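Transcriptional regulator ComR (Streptococcus vestibularis F0396, PDB 6HU8) probably binds DNA through an HTH domain and, as an RNPP-family regulator with a TPR domain, takes part in pheromone-controlled competence signalling. Local coordinates at residues T228-L233 with P247-L252; K255-H260 with T268-K273; D272-F277 with E288-E293. All coordinates share one frame; numbering follows the deposited sequence.

Interaction 1: T228-L233 with P247-L252; sequences TVIDKL and PGVYIL
Val249 meets Ile230 and Leu233 in a small contact of apolar side chains that illustrates how two antiparallel helices can be joined by a few branched residues. The axes of segments 228-233 and 247-252 run at 169° to each other and come no closer than 10.3 Å, a spacing bridged by side chains. Val249 is the shared partner, and its two methyls divide the work. CG1 is set anti to the backbone N (chi1 178°), and Val249 CG1 lies 4.1 Å from both Ile230 CG2 and Leu233 CB. CG2, beside the backbone N, touches Leu233, with Val249 CG2 4.0 Å from Leu233 CB. The beta carbon of Leu233 thus rests against the fork of the valine, while the rest of the leucine side chain turns away from the valine, toward helix 200-219.

Ile230 works through two different branches. With CG1 beside its backbone N (chi1 -61°), the branch methyl CG2 is sent to Val249, and the second bend at chi2 carries the delta methyl along the opposing helix. There Ile230 CD1 packs 4.0 Å from the carbonyl oxygen Val249 O and 4.3 Å from Leu252 CB, one turn further on. The isoleucine and valine lie alongside each other, pointing opposite ways. Methyls and methylenes make most of the contact. The backbones come nearest at Ile230 and Val249, whose CA atoms are 6.8 Å apart.

Behind this interface, helix 200-219 covers Leu233 through Phe207 and Leu210, while Leu234 and Ile237 of helix 226-240 extend the surface around Val249. On another face of helix 246-261, Ile251 packs on Ala274 of helix 264-279 and Thr290 of helix 285-296, which places segment 247-252 between successive helices.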
loop_
_atom_site.group_PDB
_atom_site.type_symbol
_atom_site.label_atom_id
_atom_site.label_comp_id
_atom_site.label_asym_id
_atom_site.label_seq_id
_atom_site.Cartn_x
_atom_site.Cartn_y
_atom_site.Cartn_z
ATOM N N THR A 228 14.897 2.042 14.401
ATOM C CA THR A 228 14.427 3.228 13.691
ATOM C C THR A 228 13.025 2.957 13.130
ATOM O O THR A 228 12.158 3.843 13.124
ATOM C CB THR A 228 15.398 3.647 12.578
ATOM O OG1 THR A 228 16.640 4.029 13.176
ATOM C CG2 THR A 228 14.855 4.839 11.817
ATOM N N VAL A 229 12.793 1.720 12.700
ATOM C CA VAL A 229 11.452 1.327 12.282
ATOM C C VAL A 229 10.493 1.332 13.471
ATOM O O VAL A 229 9.360 1.806 13.354
ATOM C CB VAL A 229 11.437 -0.057 11.621
ATOM C CG1 VAL A 229 10.019 -0.451 11.257
ATOM C CG2 VAL A 229 12.331 -0.069 10.385
ATOM N N ILE A 230 10.930 0.817 14.616
ATOM C CA ILE A 230 10.083 0.856 15.817
ATOM C C ILE A 230 9.717 2.293 16.155
ATOM O O ILE A 230 8.568 2.598 16.482
ATOM C CB ILE A 230 10.778 0.200 17.044
ATOM C CG1 ILE A 230 11.070 -1.285 16.765
ATOM C CG2 ILE A 230 9.938 0.400 18.325
ATOM C CD1 ILE A 230 9.808 -2.121 16.538
ATOM N N ASP A 231 10.708 3.174 16.068
ATOM C CA ASP A 231 10.527 4.583 16.403
ATOM C C ASP A 231 9.485 5.258 15.502
ATOM O O ASP A 231 8.666 6.079 15.953
ATOM C CB ASP A 231 11.872 5.306 16.304
ATOM C CG ASP A 231 12.755 5.059 17.523
ATOM O OD1 ASP A 231 12.208 4.771 18.601
ATOM O OD2 ASP A 231 13.991 5.153 17.404
ATOM N N LYS A 232 9.514 4.903 14.224
ATOM C CA LYS A 232 8.583 5.498 13.277
ATOM C C LYS A 232 7.177 4.997 13.573
ATOM O O LYS A 232 6.214 5.775 13.569
ATOM C CB LYS A 232 8.979 5.174 11.836
ATOM C CG LYS A 232 8.237 6.031 10.791
ATOM C CD LYS A 232 8.904 7.380 10.612
ATOM C CE LYS A 232 8.255 8.202 9.488
ATOM N NZ LYS A 232 9.291 8.923 8.703
ATOM N N LEU A 233 7.065 3.696 13.848
ATOM C CA LEU A 233 5.778 3.105 14.210
ATOM C C LEU A 233 5.134 3.821 15.403
ATOM O O LEU A 233 3.934 4.129 15.386
ATOM C CB LEU A 233 5.949 1.621 14.529
ATOM C CG LEU A 233 6.070 0.685 13.341
ATOM C CD1 LEU A 233 6.777 -0.558 13.829
ATOM C CD2 LEU A 233 4.685 0.356 12.808
ATOM N N PRO A 247 0.312 -2.518 21.154
ATOM C CA PRO A 247 0.850 -3.820 21.569
ATOM C C PRO A 247 1.623 -4.547 20.459
ATOM O O PRO A 247 2.685 -5.111 20.757
ATOM C CB PRO A 247 -0.406 -4.591 21.991
ATOM C CG PRO A 247 -1.313 -3.473 22.562
ATOM C CD PRO A 247 -1.111 -2.368 21.542
ATOM N N GLY A 248 1.148 -4.498 19.216
ATOM C CA GLY A 248 1.854 -5.140 18.121
ATOM C C GLY A 248 3.253 -4.595 17.910
ATOM O O GLY A 248 4.159 -5.317 17.478
ATOM N N VAL A 249 3.445 -3.323 18.231
ATOM C CA VAL A 249 4.751 -2.688 18.061
ATOM C C VAL A 249 5.736 -3.164 19.124
ATOM O O VAL A 249 6.875 -3.539 18.818
ATOM C CB VAL A 249 4.624 -1.150 18.101
ATOM C CG1 VAL A 249 5.989 -0.508 17.975
ATOM C CG2 VAL A 249 3.707 -0.668 16.962
ATOM N N TYR A 250 5.303 -3.162 20.380
ATOM C CA TYR A 250 6.173 -3.633 21.459
ATOM C C TYR A 250 6.445 -5.144 21.403
ATOM O O TYR A 250 7.488 -5.618 21.885
ATOM C CB TYR A 250 5.584 -3.227 22.808
ATOM C CG TYR A 250 5.769 -1.745 23.020
ATOM C CD1 TYR A 250 7.034 -1.216 23.216
ATOM C CD2 TYR A 250 4.693 -0.877 22.983
ATOM C CE1 TYR A 250 7.225 0.135 23.386
ATOM C CE2 TYR A 250 4.877 0.483 23.142
ATOM C CZ TYR A 250 6.150 0.976 23.354
ATOM O OH TYR A 250 6.340 2.327 23.516
ATOM N N ILE A 251 5.533 -5.902 20.806
ATOM C CA ILE A 251 5.779 -7.335 20.613
ATOM C C ILE A 251 6.951 -7.533 19.644
ATOM O O ILE A 251 7.853 -8.337 19.912
ATOM C CB ILE A 251 4.520 -8.071 20.080
ATOM C CG1 ILE A 251 3.451 -8.189 21.172
ATOM C CG2 ILE A 251 4.883 -9.460 19.531
ATOM C CD1 ILE A 251 2.117 -8.773 20.662
ATOM N N LEU A 252 6.951 -6.799 18.532
ATOM C CA LEU A 252 8.069 -6.846 17.574
ATOM C C LEU A 252 9.388 -6.409 18.206
ATOM O O LEU A 252 10.422 -7.037 17.968
ATOM C CB LEU A 252 7.792 -5.969 16.342
ATOM C CG LEU A 252 6.809 -6.492 15.299
ATOM C CD1 LEU A 252 6.288 -5.340 14.424
ATOM C CD2 LEU A 252 7.501 -7.552 14.426
#

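Interaction 2: K255-H260 with T268-K273; sequences KYELIH and TENYDK
Asn270 and Tyr271 reach across to Glu257 and Lys255, one pairing bridged by water and the other set among charges. Asn270 is the first residue of segment 268-273 to touch across the contact. Its amide nitrogen ND2 lies 3.6 Å from Glu257 CG, touching the aliphatic part of a chain bent at chi2 (-68°). The two side chains cross at about a right angle, with carboxylate and amide planes 44° apart. A single water completes the pairing: it accepts a hydrogen bond from Asn270 ND2 at 3.0 Å and donates one to Glu257 OE1 at 2.6 Å. The other carboxylate oxygen, OE2, is held by Asn261, so both ends of this buried group have partners.

Tyr271 follows, its phenol reaching the bent chain of Lys255. Tyr271 OH sits 3.3 Å from Lys255 NZ, and the methylenes run alongside it, with Lys255 CG 4.0 Å from Tyr271 OH. The stronger polar partners lie beyond: Lys255 NZ forms salt bridges with Glu293 and Asp297, and Tyr271 OH is hydrogen-bonded to Asp297. These acidic groups probably offset the positive charge of the ammonium.

Helices 246-261 and 264-279 are consecutive, and their being joined by a short turn and packed through side chains is consistent with the TPR fold.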
loop_
_atom_site.group_PDB
_atom_site.type_symbol
_atom_site.label_atom_id
_atom_site.label_comp_id
_atom_site.label_asym_id
_atom_site.label_seq_id
_atom_site.Cartn_x
_atom_site.Cartn_y
_atom_site.Cartn_z
ATOM N N LYS A 255 10.636 -9.286 20.227
ATOM C CA LYS A 255 11.163 -10.374 19.405
ATOM C C LYS A 255 12.556 -10.037 18.885
ATOM O O LYS A 255 13.430 -10.909 18.801
ATOM C CB LYS A 255 10.204 -10.683 18.243
ATOM C CG LYS A 255 9.119 -11.701 18.632
ATOM C CD LYS A 255 7.817 -11.460 17.913
ATOM C CE LYS A 255 7.123 -12.769 17.551
ATOM N NZ LYS A 255 6.885 -13.702 18.677
ATOM N N TYR A 256 12.758 -8.771 18.539
ATOM C CA TYR A 256 14.078 -8.264 18.162
ATOM C C TYR A 256 15.120 -8.437 19.289
ATOM O O TYR A 256 16.224 -8.979 19.067
ATOM C CB TYR A 256 13.964 -6.789 17.764
ATOM C CG TYR A 256 15.301 -6.103 17.627
ATOM C CD1 TYR A 256 16.108 -6.317 16.511
ATOM C CD2 TYR A 256 15.767 -5.253 18.623
ATOM C CE1 TYR A 256 17.341 -5.694 16.393
ATOM C CE2 TYR A 256 16.992 -4.634 18.517
ATOM C CZ TYR A 256 17.775 -4.860 17.404
ATOM O OH TYR A 256 18.989 -4.233 17.306
ATOM N N GLU A 257 14.773 -7.972 20.491
ATOM C CA GLU A 257 15.659 -8.103 21.652
ATOM C C GLU A 257 15.983 -9.567 21.952
ATOM O O GLU A 257 17.133 -9.913 22.230
ATOM C CB GLU A 257 15.044 -7.436 22.892
ATOM C CG GLU A 257 14.993 -5.929 22.812
ATOM C CD GLU A 257 16.375 -5.273 22.844
ATOM O OE1 GLU A 257 16.452 -4.060 22.526
ATOM O OE2 GLU A 257 17.374 -5.955 23.195
ATOM N N LEU A 258 14.963 -10.417 21.904
ATOM C CA LEU A 258 15.133 -11.860 22.063
ATOM C C LEU A 258 16.051 -12.471 21.005
ATOM O O LEU A 258 17.069 -13.091 21.328
ATOM C CB LEU A 258 13.782 -12.557 21.972
ATOM C CG LEU A 258 13.148 -13.269 23.150
ATOM C CD1 LEU A 258 12.149 -14.246 22.568
ATOM C CD2 LEU A 258 14.179 -13.979 24.010
ATOM N N ILE A 259 15.657 -12.335 19.741
ATOM C CA ILE A 259 16.323 -13.040 18.654
ATOM C C ILE A 259 17.665 -12.424 18.314
ATOM O O ILE A 259 18.661 -13.139 18.128
ATOM C CB ILE A 259 15.467 -13.061 17.370
ATOM C CG1 ILE A 259 14.169 -13.837 17.602
ATOM C CG2 ILE A 259 16.264 -13.649 16.203
ATOM C CD1 ILE A 259 13.286 -13.904 16.372
ATOM N N HIS A 260 17.709 -11.100 18.220
ATOM C CA HIS A 260 18.947 -10.483 17.779
ATOM C C HIS A 260 19.942 -10.216 18.922
ATOM O O HIS A 260 21.150 -10.377 18.745
ATOM C CB HIS A 260 18.667 -9.190 17.031
ATOM C CG HIS A 260 19.875 -8.621 16.370
ATOM N ND1 HIS A 260 20.567 -9.295 15.387
ATOM C CD2 HIS A 260 20.528 -7.448 16.550
ATOM C CE1 HIS A 260 21.588 -8.564 14.986
ATOM N NE2 HIS A 260 21.592 -7.440 15.680
ATOM N N THR A 268 11.321 -9.245 27.905
ATOM C CA THR A 268 10.242 -9.301 28.902
ATOM C C THR A 268 9.647 -7.932 29.193
ATOM O O THR A 268 8.420 -7.802 29.312
ATOM C CB THR A 268 10.719 -9.900 30.231
ATOM O OG1 THR A 268 11.280 -11.178 29.985
ATOM C CG2 THR A 268 9.543 -10.065 31.214
ATOM N N GLU A 269 10.500 -6.915 29.315
ATOM C CA GLU A 269 10.024 -5.542 29.508
ATOM C C GLU A 269 9.148 -5.084 28.340
ATOM O O GLU A 269 8.089 -4.477 28.543
ATOM C CB GLU A 269 11.213 -4.587 29.686
ATOM C CG GLU A 269 12.022 -4.871 30.968
ATOM C CD GLU A 269 13.279 -4.029 31.093
ATOM O OE1 GLU A 269 13.637 -3.335 30.116
ATOM O OE2 GLU A 269 13.916 -4.075 32.173
ATOM N N ASN A 270 9.579 -5.385 27.116
ATOM C CA ASN A 270 8.837 -4.968 25.929
ATOM C C ASN A 270 7.506 -5.714 25.780
ATOM O O ASN A 270 6.491 -5.097 25.422
ATOM C CB ASN A 270 9.707 -5.136 24.678
ATOM C CG ASN A 270 10.847 -4.122 24.633
ATOM O OD1 ASN A 270 10.690 -2.982 25.086
ATOM N ND2 ASN A 270 11.986 -4.522 24.091
ATOM N N TYR A 271 7.482 -7.010 26.094
ATOM C CA TYR A 271 6.201 -7.726 26.144
ATOM C C TYR A 271 5.296 -7.139 27.225
ATOM O O TYR A 271 4.080 -7.034 27.028
ATOM C CB TYR A 271 6.396 -9.220 26.404
ATOM C CG TYR A 271 6.464 -10.056 25.142
ATOM C CD1 TYR A 271 5.368 -10.160 24.285
ATOM C CD2 TYR A 271 7.620 -10.754 24.819
ATOM C CE1 TYR A 271 5.431 -10.918 23.114
ATOM C CE2 TYR A 271 7.691 -11.520 23.657
ATOM C CZ TYR A 271 6.597 -11.599 22.816
ATOM O OH TYR A 271 6.671 -12.364 21.671
ATOM N N ASP A 272 5.873 -6.756 28.363
ATOM C CA ASP A 272 5.057 -6.204 29.447
ATOM C C ASP A 272 4.453 -4.859 29.068
ATOM O O ASP A 272 3.308 -4.560 29.445
ATOM C CB ASP A 272 5.867 -6.056 30.747
ATOM C CG ASP A 272 6.008 -7.362 31.505
ATOM O OD1 ASP A 272 5.341 -8.359 31.143
ATOM O OD2 ASP A 272 6.776 -7.383 32.494
ATOM N N LYS A 273 5.213 -4.038 28.346
ATOM C CA LYS A 273 4.662 -2.818 27.761
ATOM C C LYS A 273 3.491 -3.118 26.828
ATOM O O LYS A 273 2.465 -2.432 26.873
ATOM C CB LYS A 273 5.734 -2.052 26.988
ATOM C CG LYS A 273 6.691 -1.259 27.856
ATOM C CD LYS A 273 7.724 -0.530 26.993
ATOM C CE LYS A 273 8.763 0.177 27.864
ATOM N NZ LYS A 273 9.941 0.646 27.088
HETATM O O HOH W 1 14.365 -2.822 23.399
#

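Interaction 3: D272-F277 with E288-E293; sequences DKAIMF and EKTRAE
Thr290 fits against Ala274 and Ile275 where helices 264-279 and 285-296 pair as consecutive antiparallel helices, as in the helical array of a TPR domain. The short axes run at 165° and approach to 9.1 Å, with Ile275 and Thr290 nearest in the backbone, their CA atoms 6.1 Å apart.

Apolar packing makes the centre. The threonine methyl is the atom that does the touching: Thr290 CG2 stands 3.6 Å from Ala274 CB and equally 3.6 Å from Ile275 CG1, so one methyl contacts two consecutive residues of the facing helix. Its position follows from chi1 (-66°), which sets CG2 anti to the backbone N. The same torsion puts OG1 beside that nitrogen, where the hydroxyl is hydrogen-bonded to the carbonyl oxygen of Leu286, a turn earlier in its own helix. A polar side chain can in this way be buried with its oxygen satisfied locally and its methyl given to the interface. Ile275 crosses Thr290 obliquely, and its delta methyl goes on to the neighbouring backbone, with Ile275 CD1 4.2 Å from Arg291 CA.

The polar component is peripheral. Asp272 and Arg291 bear opposite charges, but Asp272 OD1 and Arg291 NH1 are 6.7 Å apart; Asp272 is instead salt-bridged to Lys294, and Arg291 NH2 to Glu287 on its own helix. Any attraction between the two across the interface would probably be weak beside these partners.

Arg291 also makes an aliphatic contact through its flat guanidinium. The chain starts out extended and bends at chi3 (-71°), crossing Ile275 at about a right angle. The branch methyl then lies over one face of the guanidinium, with Ile275 CG2 3.6 Å from Arg291 NH2.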
loop_
_atom_site.group_PDB
_atom_site.type_symbol
_atom_site.label_atom_id
_atom_site.label_comp_id
_atom_site.label_asym_id
_atom_site.label_seq_id
_atom_site.Cartn_x
_atom_site.Cartn_y
_atom_site.Cartn_z
ATOM N N ASP A 272 5.873 -6.756 28.363
ATOM C CA ASP A 272 5.057 -6.204 29.447
ATOM C C ASP A 272 4.453 -4.859 29.068
ATOM O O ASP A 272 3.308 -4.560 29.445
ATOM C CB ASP A 272 5.867 -6.056 30.747
ATOM C CG ASP A 272 6.008 -7.362 31.505
ATOM O OD1 ASP A 272 5.341 -8.359 31.143
ATOM O OD2 ASP A 272 6.776 -7.383 32.494
ATOM N N LYS A 273 5.213 -4.038 28.346
ATOM C CA LYS A 273 4.662 -2.818 27.761
ATOM C C LYS A 273 3.491 -3.118 26.828
ATOM O O LYS A 273 2.465 -2.432 26.873
ATOM C CB LYS A 273 5.734 -2.052 26.988
ATOM C CG LYS A 273 6.691 -1.259 27.856
ATOM C CD LYS A 273 7.724 -0.530 26.993
ATOM C CE LYS A 273 8.763 0.177 27.864
ATOM N NZ LYS A 273 9.941 0.646 27.088
ATOM N N ALA A 274 3.659 -4.115 25.955
ATOM C CA ALA A 274 2.572 -4.561 25.083
ATOM C C ALA A 274 1.326 -5.001 25.860
ATOM O O ALA A 274 0.196 -4.676 25.478
ATOM C CB ALA A 274 3.064 -5.724 24.173
ATOM N N ILE A 275 1.530 -5.744 26.942
ATOM C CA ILE A 275 0.422 -6.237 27.748
ATOM C C ILE A 275 -0.280 -5.059 28.441
ATOM O O ILE A 275 -1.516 -4.949 28.416
ATOM C CB ILE A 275 0.894 -7.257 28.819
ATOM C CG1 ILE A 275 1.254 -8.590 28.160
ATOM C CG2 ILE A 275 -0.198 -7.503 29.836
ATOM C CD1 ILE A 275 1.992 -9.525 29.079
ATOM N N MET A 276 0.526 -4.181 29.039
ATOM C CA MET A 276 0.019 -2.957 29.650
ATOM C C MET A 276 -0.838 -2.141 28.688
ATOM O O MET A 276 -1.966 -1.760 29.037
ATOM C CB MET A 276 1.179 -2.104 30.186
ATOM C CG MET A 276 1.684 -2.576 31.550
ATOM S SD MET A 276 3.128 -1.677 32.172
ATOM C CE MET A 276 2.445 -0.128 32.714
ATOM N N PHE A 277 -0.337 -1.876 27.476
ATOM C CA PHE A 277 -1.114 -1.057 26.546
ATOM C C PHE A 277 -2.347 -1.800 26.057
ATOM O O PHE A 277 -3.404 -1.201 25.863
ATOM C CB PHE A 277 -0.262 -0.587 25.378
ATOM C CG PHE A 277 0.678 0.521 25.746
ATOM C CD1 PHE A 277 0.204 1.652 26.387
ATOM C CD2 PHE A 277 2.041 0.424 25.483
ATOM C CE1 PHE A 277 1.069 2.680 26.743
ATOM C CE2 PHE A 277 2.904 1.445 25.835
ATOM C CZ PHE A 277 2.412 2.580 26.467
ATOM N N GLU A 288 -5.122 -10.904 25.847
ATOM C CA GLU A 288 -4.979 -12.352 25.939
ATOM C C GLU A 288 -3.986 -12.855 24.886
ATOM O O GLU A 288 -3.109 -13.653 25.192
ATOM C CB GLU A 288 -6.327 -13.050 25.750
ATOM C CG GLU A 288 -7.358 -12.735 26.831
ATOM C CD GLU A 288 -8.796 -12.959 26.358
ATOM O OE1 GLU A 288 -9.000 -13.524 25.247
ATOM O OE2 GLU A 288 -9.724 -12.553 27.097
ATOM N N LYS A 289 -4.149 -12.395 23.652
ATOM C CA LYS A 289 -3.246 -12.793 22.564
ATOM C C LYS A 289 -1.803 -12.410 22.905
ATOM O O LYS A 289 -0.885 -13.209 22.729
ATOM C CB LYS A 289 -3.689 -12.130 21.247
ATOM C CG LYS A 289 -2.814 -12.432 20.016
ATOM C CD LYS A 289 -3.112 -11.447 18.859
ATOM C CE LYS A 289 -1.971 -10.431 18.663
ATOM N NZ LYS A 289 -1.435 -9.841 19.961
ATOM N N THR A 290 -1.601 -11.184 23.391
ATOM C CA THR A 290 -0.259 -10.703 23.708
ATOM C C THR A 290 0.377 -11.502 24.841
ATOM O O THR A 290 1.564 -11.850 24.784
ATOM C CB THR A 290 -0.277 -9.222 24.087
ATOM O OG1 THR A 290 -0.668 -8.459 22.944
ATOM C CG2 THR A 290 1.108 -8.758 24.542
ATOM N N ARG A 291 -0.425 -11.795 25.866
ATOM C CA ARG A 291 0.016 -12.583 27.008
ATOM C C ARG A 291 0.400 -13.984 26.546
ATOM O O ARG A 291 1.392 -14.534 26.994
ATOM C CB ARG A 291 -1.088 -12.635 28.078
ATOM C CG ARG A 291 -0.607 -12.902 29.473
ATOM C CD ARG A 291 -1.776 -12.986 30.477
ATOM N NE ARG A 291 -2.395 -11.687 30.736
ATOM C CZ ARG A 291 -1.853 -10.773 31.525
ATOM N NH1 ARG A 291 -0.680 -11.029 32.108
ATOM N NH2 ARG A 291 -2.466 -9.610 31.724
ATOM N N ALA A 292 -0.371 -14.546 25.618
ATOM C CA ALA A 292 -0.067 -15.875 25.097
ATOM C C ALA A 292 1.224 -15.869 24.278
ATOM O O ALA A 292 1.958 -16.853 24.265
ATOM C CB ALA A 292 -1.209 -16.382 24.259
ATOM N N GLU A 293 1.489 -14.768 23.579
ATOM C CA GLU A 293 2.667 -14.699 22.710
ATOM C C GLU A 293 3.937 -14.584 23.555
ATOM O O GLU A 293 4.962 -15.201 23.247
ATOM C CB GLU A 293 2.550 -13.524 21.741
ATOM C CG GLU A 293 3.675 -13.442 20.726
ATOM C CD GLU A 293 3.523 -14.455 19.593
ATOM O OE1 GLU A 293 2.477 -15.138 19.553
ATOM O OE2 GLU A 293 4.438 -14.566 18.740
#

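From the N terminus, the three contacts show how a helical array grows by joining neighbours. Interaction 1 closes the connection between helices 226-240 and 246-261; interaction 2 then closes the tighter turn to helix 264-279, and interaction 3 the link to helix 285-296. They run in series, none nested in or crossing another: helix 246-261 serves interactions 1 and 2, while 2 and 3 share Asp272 and Lys273. The sites also touch directly. Tyr250 packs on Asn270 and Phe277, and Lys255 NZ reaches Glu293 OE2 in a 2.6 Å salt bridge, tying the last four helices of the TPR region together.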